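Local coordinates for Lactamase_B domain-containing protein (Pontibacter korlensis, PDB 6XFR), which probably hydrolyses the beta-lactam ring of antibiotics to give substituted beta-amino acids, as a zinc-dependent class B1 metallo-beta-lactamase, at residues H20-T25 / K53-E58. Numbering follows the deposited sequence.
Sequences HTSYKT and KEPTEE
S22 meets P55 where strand 17-25 passes the first turn of helix 53-67, and this pair makes the main contact. The serine hydroxyl OG lies 3.1 Å from CB of the proline ring and 3.8 Å from its CG, so the oxygen sits against the CB-CG side of the ring; behind it, S22 CB and P55 CB are 4.1 Å apart. CB of S22 already points at the helix, and with chi1 at -79° OG lies beside the backbone N, anti to the carbonyl carbon, against the ring. CA of S22 and CA of P55 are 6.0 Å apart, the nearest CA pair across the two segments. K24, two residues on along the same strand, adds a looser touch: its bent chain brings NZ to 4.4 Å from P55 CG.

Neither polar end finds its partner in the helix. S22 OG is hydrogen-bonded to the backbone N of W51 and K24 NZ to the carbonyl O of W51, the lysine also making a cation-pi contact with the W51 side chain, and W51 thereby ties the loop before the helix to the strand. On the strand side, backbone bonds of S22 to S33 and of K24 to V31 fix both residues in the N-terminal one of the two main sheets of the metallo-beta-lactamase alpha-beta/beta-alpha sandwich. D82, a zinc ligand, has its side chain about 7 Å from that of S22. Between strand and helix, then, the contact is van der Waals in kind: a buried hydroxyl, satisfied by the W51 amide, rests on an apolar ring, and the polar grip belongs to the preceding loop.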
loop_
_atom_site.group_PDB
_atom_site.type_symbol
_atom_site.label_atom_id
_atom_site.label_comp_id
_atom_site.label_asym_id
_atom_site.label_seq_id
_atom_site.Cartn_x
_atom_site.Cartn_y
_atom_site.Cartn_z
ATOM N N HIS B 20 -11.210 -0.852 -2.673
ATOM C CA HIS B 20 -12.282 -0.032 -2.142
ATOM C C HIS B 20 -12.259 -0.144 -0.627
ATOM O O HIS B 20 -11.958 -1.219 -0.081
ATOM C CB HIS B 20 -13.658 -0.424 -2.723
ATOM C CG HIS B 20 -14.101 -1.839 -2.451
ATOM N ND1 HIS B 20 -14.755 -2.210 -1.291
ATOM C CD2 HIS B 20 -14.046 -2.956 -3.224
ATOM C CE1 HIS B 20 -15.036 -3.502 -1.343
ATOM N NE2 HIS B 20 -14.621 -3.980 -2.503
ATOM N N THR B 21 -12.512 0.986 0.048
ATOM C CA THR B 21 -12.460 1.040 1.507
ATOM C C THR B 21 -13.748 1.672 1.996
ATOM O O THR B 21 -14.085 2.796 1.611
ATOM C CB THR B 21 -11.234 1.796 2.058
ATOM O OG1 THR B 21 -10.034 1.119 1.675
ATOM C CG2 THR B 21 -11.269 1.821 3.587
ATOM N N SER B 22 -14.474 0.923 2.816
ATOM C CA SER B 22 -15.679 1.369 3.498
ATOM C C SER B 22 -15.300 1.825 4.900
ATOM O O SER B 22 -14.362 1.307 5.511
ATOM C CB SER B 22 -16.703 0.220 3.587
ATOM O OG SER B 22 -17.433 -0.001 2.391
ATOM N N TYR B 23 -16.047 2.778 5.427
ATOM C CA TYR B 23 -15.739 3.245 6.766
ATOM C C TYR B 23 -16.954 3.070 7.657
ATOM O O TYR B 23 -18.100 3.087 7.198
ATOM C CB TYR B 23 -15.247 4.717 6.770
ATOM C CG TYR B 23 -13.964 4.913 5.979
ATOM C CD1 TYR B 23 -13.987 5.509 4.722
ATOM C CD2 TYR B 23 -12.744 4.456 6.460
ATOM C CE1 TYR B 23 -12.831 5.665 3.970
ATOM C CE2 TYR B 23 -11.578 4.601 5.715
ATOM C CZ TYR B 23 -11.625 5.211 4.468
ATOM O OH TYR B 23 -10.468 5.383 3.726
ATOM N N LYS B 24 -16.666 2.890 8.939
ATOM C CA LYS B 24 -17.643 2.886 10.010
ATOM C C LYS B 24 -16.903 3.312 11.257
ATOM O O LYS B 24 -15.824 2.790 11.539
ATOM C CB LYS B 24 -18.235 1.502 10.227
ATOM C CG LYS B 24 -19.177 1.085 9.167
ATOM C CD LYS B 24 -20.306 0.289 9.750
ATOM C CE LYS B 24 -21.209 -0.123 8.626
ATOM N NZ LYS B 24 -20.891 0.672 7.398
ATOM N N THR B 25 -17.506 4.189 12.042
ATOM C CA THR B 25 -16.900 4.565 13.309
ATOM C C THR B 25 -17.471 3.661 14.393
ATOM O O THR B 25 -18.695 3.504 14.502
ATOM C CB THR B 25 -17.124 6.057 13.616
ATOM O OG1 THR B 25 -16.351 6.432 14.767
ATOM C CG2 THR B 25 -18.594 6.382 13.858
ATOM N N LYS B 53 -25.110 -1.451 2.569
ATOM C CA LYS B 53 -25.811 -0.963 1.379
ATOM C C LYS B 53 -25.244 0.364 0.886
ATOM O O LYS B 53 -24.963 0.527 -0.311
ATOM C CB LYS B 53 -27.305 -0.824 1.690
ATOM C CG LYS B 53 -28.191 -0.220 0.591
ATOM C CD LYS B 53 -29.677 -0.088 1.073
ATOM C CE LYS B 53 -29.732 0.093 2.616
ATOM N NZ LYS B 53 -31.062 0.419 3.241
ATOM N N GLU B 54 -25.131 1.349 1.785
ATOM C CA GLU B 54 -24.759 2.688 1.343
ATOM C C GLU B 54 -23.335 2.754 0.774
ATOM O O GLU B 54 -23.129 3.370 -0.280
ATOM C CB GLU B 54 -24.922 3.684 2.483
ATOM C CG GLU B 54 -24.681 5.095 2.018
ATOM C CD GLU B 54 -25.733 5.539 1.021
ATOM O OE1 GLU B 54 -26.916 5.655 1.422
ATOM O OE2 GLU B 54 -25.379 5.741 -0.165
ATOM N N PRO B 55 -22.329 2.148 1.419
ATOM C CA PRO B 55 -21.026 2.037 0.759
ATOM C C PRO B 55 -21.089 1.270 -0.549
ATOM O O PRO B 55 -20.317 1.557 -1.475
ATOM C CB PRO B 55 -20.178 1.282 1.794
ATOM C CG PRO B 55 -20.840 1.502 3.062
ATOM C CD PRO B 55 -22.289 1.580 2.774
ATOM N N THR B 56 -21.986 0.288 -0.656
ATOM C CA THR B 56 -22.012 -0.514 -1.871
ATOM C C THR B 56 -22.655 0.245 -3.032
ATOM O O THR B 56 -22.222 0.084 -4.185
ATOM C CB THR B 56 -22.700 -1.857 -1.588
ATOM O OG1 THR B 56 -21.997 -2.527 -0.527
ATOM C CG2 THR B 56 -22.679 -2.745 -2.816
ATOM N N GLU B 57 -23.638 1.116 -2.749
ATOM C CA GLU B 57 -24.207 1.933 -3.818
ATOM C C GLU B 57 -23.181 2.920 -4.372
ATOM O O GLU B 57 -23.076 3.095 -5.594
ATOM C CB GLU B 57 -25.413 2.709 -3.296
ATOM C CG GLU B 57 -26.430 1.893 -2.523
ATOM C CD GLU B 57 -27.472 1.273 -3.415
ATOM O OE1 GLU B 57 -28.682 1.539 -3.198
ATOM O OE2 GLU B 57 -27.074 0.517 -4.333
ATOM N N GLU B 58 -22.403 3.558 -3.479
ATOM C CA GLU B 58 -21.269 4.398 -3.878
ATOM C C GLU B 58 -20.273 3.618 -4.723
ATOM O O GLU B 58 -19.817 4.096 -5.769
ATOM C CB GLU B 58 -20.595 5.000 -2.642
ATOM C CG GLU B 58 -21.392 6.125 -1.993
ATOM C CD GLU B 58 -20.785 6.654 -0.680
ATOM O OE1 GLU B 58 -21.283 7.678 -0.160
ATOM O OE2 GLU B 58 -19.818 6.054 -0.167
#